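PDB 6NCX: beta-galacturonidase from Eisenbergiella tayi, which binds galacturonate and probably hydrolyses beta-linked uronic acids from the ends of their conjugates. Local coordinates for residues N130-Y135 with C276-H281; F512-V517 with R525-N530. One frame throughout, in Å; residues are numbered along the deposited sequence.

Both contacts are buried and both reach the bound galacturonate, but they share no segment. The centre of contact 1 lies about 12 Å from that of the chain; this contact joins two irregular loops distant in sequence, with one direct hydrogen bond, limited ring packing and several waters between them. Contact 2, its centre about 20 Å from that of the chain, pairs two short strands close in sequence through backbone bonds, and its outer side meets a third subunit. It buries 469 Å² between its segments against 196 Å² for contact 1. The two are joined at the sugar by a salt bridge, Asp131 OD2 to Arg525 NE (2.8 Å), and Val517 CG1 packs on the same carboxylate.

Contact 1 of 2, residues N130-Y135 with C276-H281; sequences NDYQSY and CRHEDH. With ADA (alpha-D-galactopyranuronic acid), chain I.
Tyr135 and Asp280 make the direct hydrogen bond of this contact: the phenol OH donates to Asp280 OD2 over 2.6 Å. The two side chains cross at about a right angle, and the hydroxyl meets the carboxylate from above its plane, 37° out of it. Relative to the ring, OD2 lies at the edge, near the ring plane, while Gln133 CG sits over the centre of one face, 3.6 Å above the plane. Asp280 OD2 also accepts from a water that in turn takes the Gln133 N-H, giving this oxygen two donors. A second water donates to Tyr135 OH and to His281 O. A phenylalanine here would probably keep the ring packing but leave Asp280 OD2 without its phenolic donor and the second water without its acceptor on this side.

Tyr132 and His278 meet differently. With Tyr132 CG between the backbone N and the carbonyl carbon (chi1 64°), the ring leads away from 276-281 and leaves CB nearest, 3.4 Å from His278 CE1. The two rings are slid apart, with centroids separated by 5.5 Å and planes at 27°, and barely overlap. Their polar ends turn to other residues, Tyr132 OH to His335 and His278 ND1 to Tyr313. His278 NE2 faces a water at its ring edge, 2.9 Å away, which donates to Asp131 O and bonds O3 of the galacturonate; one water thus ties both loops to the sugar. Asp131, a galacturonate-binding residue, forms a salt bridge with Arg525.

In the fold, 130-135 belongs to the loop between strands 109-117 and 142-146, whereas 276-281 begins at the end of barrel strand 268-276 and runs into the loop before helix 290-302; the short strand 515-516 packs against Tyr135, His278 and Asp280.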
loop_
_atom_site.group_PDB
_atom_site.type_symbol
_atom_site.label_atom_id
_atom_site.label_comp_id
_atom_site.label_asym_id
_atom_site.label_seq_id
_atom_site.Cartn_x
_atom_site.Cartn_y
_atom_site.Cartn_z
ATOM N N ASN C 130 -20.535 11.148 -14.624
ATOM C CA ASN C 130 -21.213 10.972 -13.347
ATOM C C ASN C 130 -20.308 10.215 -12.387
ATOM O O ASN C 130 -19.223 9.755 -12.756
ATOM C CB ASN C 130 -22.554 10.246 -13.524
ATOM C CG ASN C 130 -23.636 10.785 -12.596
ATOM O OD1 ASN C 130 -23.342 11.428 -11.599
ATOM N ND2 ASN C 130 -24.892 10.523 -12.928
ATOM N N ASP C 131 -20.796 10.072 -11.141
ATOM C CA ASP C 131 -20.094 9.451 -10.017
ATOM C C ASP C 131 -20.190 7.924 -10.080
ATOM O O ASP C 131 -20.296 7.233 -9.058
ATOM C CB ASP C 131 -20.661 9.998 -8.709
ATOM C CG ASP C 131 -19.796 9.683 -7.523
ATOM O OD1 ASP C 131 -20.347 9.533 -6.421
ATOM O OD2 ASP C 131 -18.564 9.578 -7.685
ATOM N N TYR C 132 -20.164 7.410 -11.301
ATOM C CA TYR C 132 -20.086 6.001 -11.639
ATOM C C TYR C 132 -19.765 5.949 -13.127
ATOM O O TYR C 132 -20.134 6.856 -13.881
ATOM C CB TYR C 132 -21.392 5.239 -11.297
ATOM C CG TYR C 132 -22.617 5.687 -12.073
ATOM C CD1 TYR C 132 -23.368 6.794 -11.661
ATOM C CD2 TYR C 132 -23.017 5.018 -13.241
ATOM C CE1 TYR C 132 -24.493 7.213 -12.394
ATOM C CE2 TYR C 132 -24.129 5.444 -13.976
ATOM C CZ TYR C 132 -24.860 6.536 -13.545
ATOM O OH TYR C 132 -25.959 6.949 -14.262
ATOM N N GLN C 133 -19.045 4.911 -13.532
ATOM C CA GLN C 133 -18.575 4.812 -14.902
ATOM C C GLN C 133 -19.701 4.340 -15.810
ATOM O O GLN C 133 -20.530 3.513 -15.417
ATOM C CB GLN C 133 -17.389 3.848 -14.969
ATOM C CG GLN C 133 -16.902 3.512 -16.374
ATOM C CD GLN C 133 -16.172 4.664 -17.036
ATOM O OE1 GLN C 133 -16.755 5.701 -17.337
ATOM N NE2 GLN C 133 -14.885 4.482 -17.263
ATOM N N SER C 134 -19.747 4.881 -17.017
ATOM C CA SER C 134 -20.587 4.322 -18.083
ATOM C C SER C 134 -19.669 3.466 -18.943
ATOM O O SER C 134 -18.878 3.987 -19.735
ATOM C CB SER C 134 -21.272 5.417 -18.906
ATOM O OG SER C 134 -22.352 6.039 -18.208
ATOM N N TYR C 135 -19.746 2.153 -18.774
ATOM C CA TYR C 135 -18.834 1.292 -19.512
ATOM C C TYR C 135 -19.289 1.164 -20.957
ATOM O O TYR C 135 -20.310 1.722 -21.371
ATOM C CB TYR C 135 -18.728 -0.095 -18.874
ATOM C CG TYR C 135 -17.983 -0.111 -17.565
ATOM C CD1 TYR C 135 -18.676 -0.013 -16.351
ATOM C CD2 TYR C 135 -16.587 -0.210 -17.533
ATOM C CE1 TYR C 135 -18.007 -0.022 -15.143
ATOM C CE2 TYR C 135 -15.909 -0.218 -16.336
ATOM C CZ TYR C 135 -16.623 -0.131 -15.141
ATOM O OH TYR C 135 -15.960 -0.151 -13.947
ATOM N N CYS C 276 -26.213 -0.224 -0.454
ATOM C CA CYS C 276 -26.125 0.212 -1.836
ATOM C C CYS C 276 -24.986 -0.544 -2.509
ATOM O O CYS C 276 -23.875 -0.606 -1.974
ATOM C CB CYS C 276 -25.856 1.715 -1.915
ATOM S SG CYS C 276 -27.118 2.746 -1.144
ATOM N N ARG C 277 -25.245 -1.102 -3.688
ATOM C CA ARG C 277 -24.197 -1.805 -4.418
ATOM C C ARG C 277 -24.284 -1.444 -5.888
ATOM O O ARG C 277 -25.335 -1.627 -6.509
ATOM C CB ARG C 277 -24.309 -3.320 -4.235
ATOM C CG ARG C 277 -23.444 -4.096 -5.203
ATOM C CD ARG C 277 -23.661 -5.586 -5.006
ATOM N NE ARG C 277 -22.836 -6.371 -5.911
ATOM C CZ ARG C 277 -23.186 -6.699 -7.147
ATOM N NH1 ARG C 277 -24.350 -6.327 -7.621
ATOM N NH2 ARG C 277 -22.373 -7.420 -7.897
ATOM N N HIS C 278 -23.182 -0.930 -6.437
ATOM C CA HIS C 278 -23.033 -0.746 -7.875
ATOM C C HIS C 278 -22.650 -2.069 -8.531
ATOM O O HIS C 278 -22.101 -2.971 -7.882
ATOM C CB HIS C 278 -21.945 0.284 -8.184
ATOM C CG HIS C 278 -22.454 1.673 -8.363
ATOM N ND1 HIS C 278 -23.163 2.062 -9.476
ATOM C CD2 HIS C 278 -22.343 2.775 -7.581
ATOM C CE1 HIS C 278 -23.474 3.343 -9.372
ATOM N NE2 HIS C 278 -22.979 3.803 -8.237
ATOM N N GLU C 279 -22.929 -2.178 -9.832
ATOM C CA GLU C 279 -22.371 -3.262 -10.651
ATOM C C GLU C 279 -21.003 -2.800 -11.130
ATOM O O GLU C 279 -20.853 -2.236 -12.213
ATOM C CB GLU C 279 -23.282 -3.623 -11.822
ATOM C CG GLU C 279 -24.682 -4.086 -11.452
ATOM C CD GLU C 279 -25.480 -4.600 -12.657
ATOM O OE1 GLU C 279 -26.084 -5.698 -12.543
ATOM O OE2 GLU C 279 -25.527 -3.902 -13.711
ATOM N N ASP C 280 -19.988 -3.030 -10.304
ATOM C CA ASP C 280 -18.647 -2.558 -10.596
ATOM C C ASP C 280 -17.645 -3.490 -9.932
ATOM O O ASP C 280 -17.863 -3.937 -8.801
ATOM C CB ASP C 280 -18.453 -1.111 -10.107
ATOM C CG ASP C 280 -17.206 -0.447 -10.702
ATOM O OD1 ASP C 280 -16.100 -0.535 -10.089
ATOM O OD2 ASP C 280 -17.343 0.137 -11.805
ATOM N N HIS C 281 -16.543 -3.765 -10.648
ATOM C CA HIS C 281 -15.472 -4.662 -10.254
ATOM C C HIS C 281 -14.281 -4.273 -11.107
ATOM O O HIS C 281 -14.469 -3.971 -12.290
ATOM C CB HIS C 281 -15.841 -6.129 -10.474
ATOM C CG HIS C 281 -14.822 -7.109 -9.978
ATOM N ND1 HIS C 281 -13.632 -7.348 -10.634
ATOM C CD2 HIS C 281 -14.832 -7.945 -8.907
ATOM C CE1 HIS C 281 -12.942 -8.266 -9.974
ATOM N NE2 HIS C 281 -13.648 -8.645 -8.922
HETATM C C1 ADA I . -25.196 10.737 -3.610
HETATM C C2 ADA I . -25.384 9.779 -4.809
HETATM C C3 ADA I . -24.385 8.689 -4.932
HETATM C C4 ADA I . -23.005 9.062 -4.516
HETATM C C5 ADA I . -22.996 9.820 -3.183
HETATM C C6 ADA I . -21.605 10.284 -2.745
HETATM O O1 ADA I . -25.778 10.233 -2.430
HETATM O O2 ADA I . -26.686 9.268 -4.779
HETATM O O3 ADA I . -24.376 8.197 -6.253
HETATM O O4 ADA I . -22.409 9.885 -5.491
HETATM O O5 ADA I . -23.804 11.025 -3.305
HETATM O O6B ADA I . -20.630 9.488 -2.670
HETATM O O6A ADA I . -21.456 11.497 -2.455
HETATM O O HOH W 1 -22.861 6.694 -7.918
HETATM O O HOH W 2 -19.365 2.238 -12.273
HETATM O O HOH W 3 -13.482 -1.627 -14.288
#

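Contact 2 of 2, residues F512-V517 with R525-N530. With ADA (alpha-D-galactopyranuronic acid), chain I.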
loop_
_atom_site.group_PDB
_atom_site.type_symbol
_atom_site.label_atom_id
_atom_site.label_comp_id
_atom_site.label_asym_id
_atom_site.label_seq_id
_atom_site.Cartn_x
_atom_site.Cartn_y
_atom_site.Cartn_z
ATOM N N PHE C 512 -21.373 -0.673 -0.630
ATOM C CA PHE C 512 -20.735 -1.967 -0.409
ATOM C C PHE C 512 -19.246 -1.919 -0.748
ATOM O O PHE C 512 -18.396 -2.235 0.092
ATOM C CB PHE C 512 -21.455 -3.052 -1.223
ATOM C CG PHE C 512 -20.702 -4.348 -1.274
ATOM C CD1 PHE C 512 -20.129 -4.789 -2.464
ATOM C CD2 PHE C 512 -20.526 -5.101 -0.122
ATOM C CE1 PHE C 512 -19.409 -5.984 -2.507
ATOM C CE2 PHE C 512 -19.807 -6.281 -0.154
ATOM C CZ PHE C 512 -19.245 -6.727 -1.358
ATOM N N CYS C 513 -18.907 -1.513 -1.970
ATOM C CA CYS C 513 -17.530 -1.541 -2.433
ATOM C C CYS C 513 -17.184 -0.225 -3.114
ATOM O O CYS C 513 -18.064 0.536 -3.522
ATOM C CB CYS C 513 -17.289 -2.708 -3.401
ATOM S SG CYS C 513 -18.223 -2.600 -4.970
ATOM N N ASP C 514 -15.883 0.024 -3.244
ATOM C CA ASP C 514 -15.405 1.175 -4.000
ATOM C C ASP C 514 -15.681 0.988 -5.491
ATOM O O ASP C 514 -15.668 -0.136 -6.009
ATOM C CB ASP C 514 -13.904 1.393 -3.767
ATOM C CG ASP C 514 -13.578 1.731 -2.315
ATOM O OD1 ASP C 514 -14.501 2.189 -1.585
ATOM O OD2 ASP C 514 -12.400 1.541 -1.908
ATOM N N VAL C 515 -15.919 2.114 -6.187
ATOM C CA VAL C 515 -16.430 2.125 -7.559
ATOM C C VAL C 515 -15.604 3.086 -8.413
ATOM O O VAL C 515 -15.298 4.203 -7.982
ATOM C CB VAL C 515 -17.923 2.531 -7.595
ATOM C CG1 VAL C 515 -18.523 2.349 -9.005
ATOM C CG2 VAL C 515 -18.726 1.752 -6.567
ATOM N N ARG C 516 -15.258 2.657 -9.633
ATOM C CA ARG C 516 -14.677 3.566 -10.620
ATOM C C ARG C 516 -15.699 4.617 -11.048
ATOM O O ARG C 516 -16.867 4.303 -11.294
ATOM C CB ARG C 516 -14.182 2.790 -11.857
ATOM C CG ARG C 516 -13.576 3.684 -12.980
ATOM C CD ARG C 516 -12.277 4.341 -12.503
ATOM N NE ARG C 516 -11.124 3.429 -12.556
ATOM C CZ ARG C 516 -10.014 3.579 -11.837
ATOM N NH1 ARG C 516 -9.907 4.603 -10.990
ATOM N NH2 ARG C 516 -9.011 2.712 -11.957
ATOM N N VAL C 517 -15.255 5.870 -11.143
ATOM C CA VAL C 517 -16.114 6.997 -11.489
ATOM C C VAL C 517 -15.540 7.669 -12.731
ATOM O O VAL C 517 -14.428 7.359 -13.160
ATOM C CB VAL C 517 -16.251 8.004 -10.331
ATOM C CG1 VAL C 517 -16.824 7.310 -9.117
ATOM C CG2 VAL C 517 -14.913 8.613 -9.993
ATOM N N ARG C 525 -12.865 12.987 -5.693
ATOM C CA ARG C 525 -12.902 11.534 -5.740
ATOM C C ARG C 525 -11.485 10.996 -5.833
ATOM O O ARG C 525 -10.950 10.792 -6.932
ATOM C CB ARG C 525 -13.746 11.042 -6.915
ATOM C CG ARG C 525 -15.240 11.295 -6.780
ATOM C CD ARG C 525 -15.825 10.520 -5.633
ATOM N NE ARG C 525 -17.255 10.768 -5.505
ATOM C CZ ARG C 525 -17.808 11.645 -4.672
ATOM N NH1 ARG C 525 -17.055 12.387 -3.860
ATOM N NH2 ARG C 525 -19.128 11.778 -4.653
ATOM N N PRO C 526 -10.844 10.745 -4.693
ATOM C CA PRO C 526 -9.489 10.182 -4.726
ATOM C C PRO C 526 -9.443 8.885 -5.538
ATOM O O PRO C 526 -10.360 8.058 -5.481
ATOM C CB PRO C 526 -9.171 9.955 -3.240
ATOM C CG PRO C 526 -10.040 11.023 -2.521
ATOM C CD PRO C 526 -11.302 11.023 -3.321
ATOM N N ARG C 527 -8.367 8.745 -6.326
ATOM C CA ARG C 527 -8.082 7.606 -7.202
ATOM C C ARG C 527 -9.057 7.503 -8.378
ATOM O O ARG C 527 -9.114 6.457 -9.066
ATOM C CB ARG C 527 -8.053 6.282 -6.415
ATOM C CG ARG C 527 -7.206 6.295 -5.124
ATOM C CD ARG C 527 -7.236 4.925 -4.405
ATOM N NE ARG C 527 -8.602 4.467 -4.126
ATOM C CZ ARG C 527 -9.086 3.251 -4.420
ATOM N NH1 ARG C 527 -8.322 2.322 -4.987
ATOM N NH2 ARG C 527 -10.350 2.952 -4.135
ATOM N N THR C 528 -9.815 8.568 -8.645
ATOM C CA THR C 528 -10.913 8.513 -9.613
ATOM C C THR C 528 -11.837 7.348 -9.257
ATOM O O THR C 528 -12.281 6.568 -10.114
ATOM C CB THR C 528 -10.401 8.416 -11.058
ATOM O OG1 THR C 528 -9.423 9.428 -11.278
ATOM C CG2 THR C 528 -11.526 8.682 -12.036
ATOM N N MET C 529 -12.066 7.206 -7.952
ATOM C CA MET C 529 -12.927 6.189 -7.382
ATOM C C MET C 529 -13.841 6.849 -6.367
ATOM O O MET C 529 -13.456 7.827 -5.717
ATOM C CB MET C 529 -12.130 5.091 -6.676
ATOM C CG MET C 529 -11.088 4.412 -7.539
ATOM S SD MET C 529 -11.824 3.239 -8.673
ATOM C CE MET C 529 -12.526 2.084 -7.517
ATOM N N ASN C 530 -15.058 6.316 -6.249
ATOM C CA ASN C 530 -15.861 6.550 -5.055
ATOM C C ASN C 530 -15.366 5.600 -3.961
ATOM O O ASN C 530 -15.300 4.379 -4.160
ATOM C CB ASN C 530 -17.352 6.358 -5.360
ATOM C CG ASN C 530 -18.263 6.852 -4.229
ATOM O OD1 ASN C 530 -18.312 6.254 -3.157
ATOM N ND2 ASN C 530 -19.006 7.915 -4.482
HETATM C C1 ADA I . -25.196 10.737 -3.610
HETATM C C2 ADA I . -25.384 9.779 -4.809
HETATM C C3 ADA I . -24.385 8.689 -4.932
HETATM C C4 ADA I . -23.005 9.062 -4.516
HETATM C C5 ADA I . -22.996 9.820 -3.183
HETATM C C6 ADA I . -21.605 10.284 -2.745
HETATM O O1 ADA I . -25.778 10.233 -2.430
HETATM O O2 ADA I . -26.686 9.268 -4.779
HETATM O O3 ADA I . -24.376 8.197 -6.253
HETATM O O4 ADA I . -22.409 9.885 -5.491
HETATM O O5 ADA I . -23.804 11.025 -3.305
HETATM O O6B ADA I . -20.630 9.488 -2.670
HETATM O O6A ADA I . -21.456 11.497 -2.455
#
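Thr528 O is gripped by two donors from opposite faces of its carbonyl plane: Arg516 NH1 at 3.2 Å, 67° out of that plane, and Val517 N, 40° out of it. Bends at chi2 and chi3 fold the Arg516 chain back so that Thr528 O lies at the guanidinium edge, while Met529 SD rests over one guanidinium face, 3.2 Å above the plane. The other terminal nitrogen, NH2, is hydrogen-bonded to the OH of Tyr474 of the third subunit.

Val515 and Asn530 form the antiparallel hydrogen-bonded pair, with Asn530 N 2.7 Å from Val515 O and the return bond from Val515 N to Asn530 O. Beside it, Asp514 OD2 and Arg527 NH2 make a salt bridge at 3.3 Å; Asp514 OD1 also takes the Gly533 N-H and pairs with Lys542, and Arg527 NH1 pairs with Glu537.

On the sheet face it shares with Val515, Asn530 extends its amide to the sugar, ND2 donating to ADA O6B over 2.9 Å. Arg525 NH2 stands 3.2 Å from ADA O6A, its NE held by Asp131. The short two-stranded antiparallel sheet thus brings Asn530 to the sugar carboxylate, and Lys532, two residues on, also bonds the sugar, consistent with the Asn-x-Lys motif by which family 2 glucuronidases recognise uronic acids.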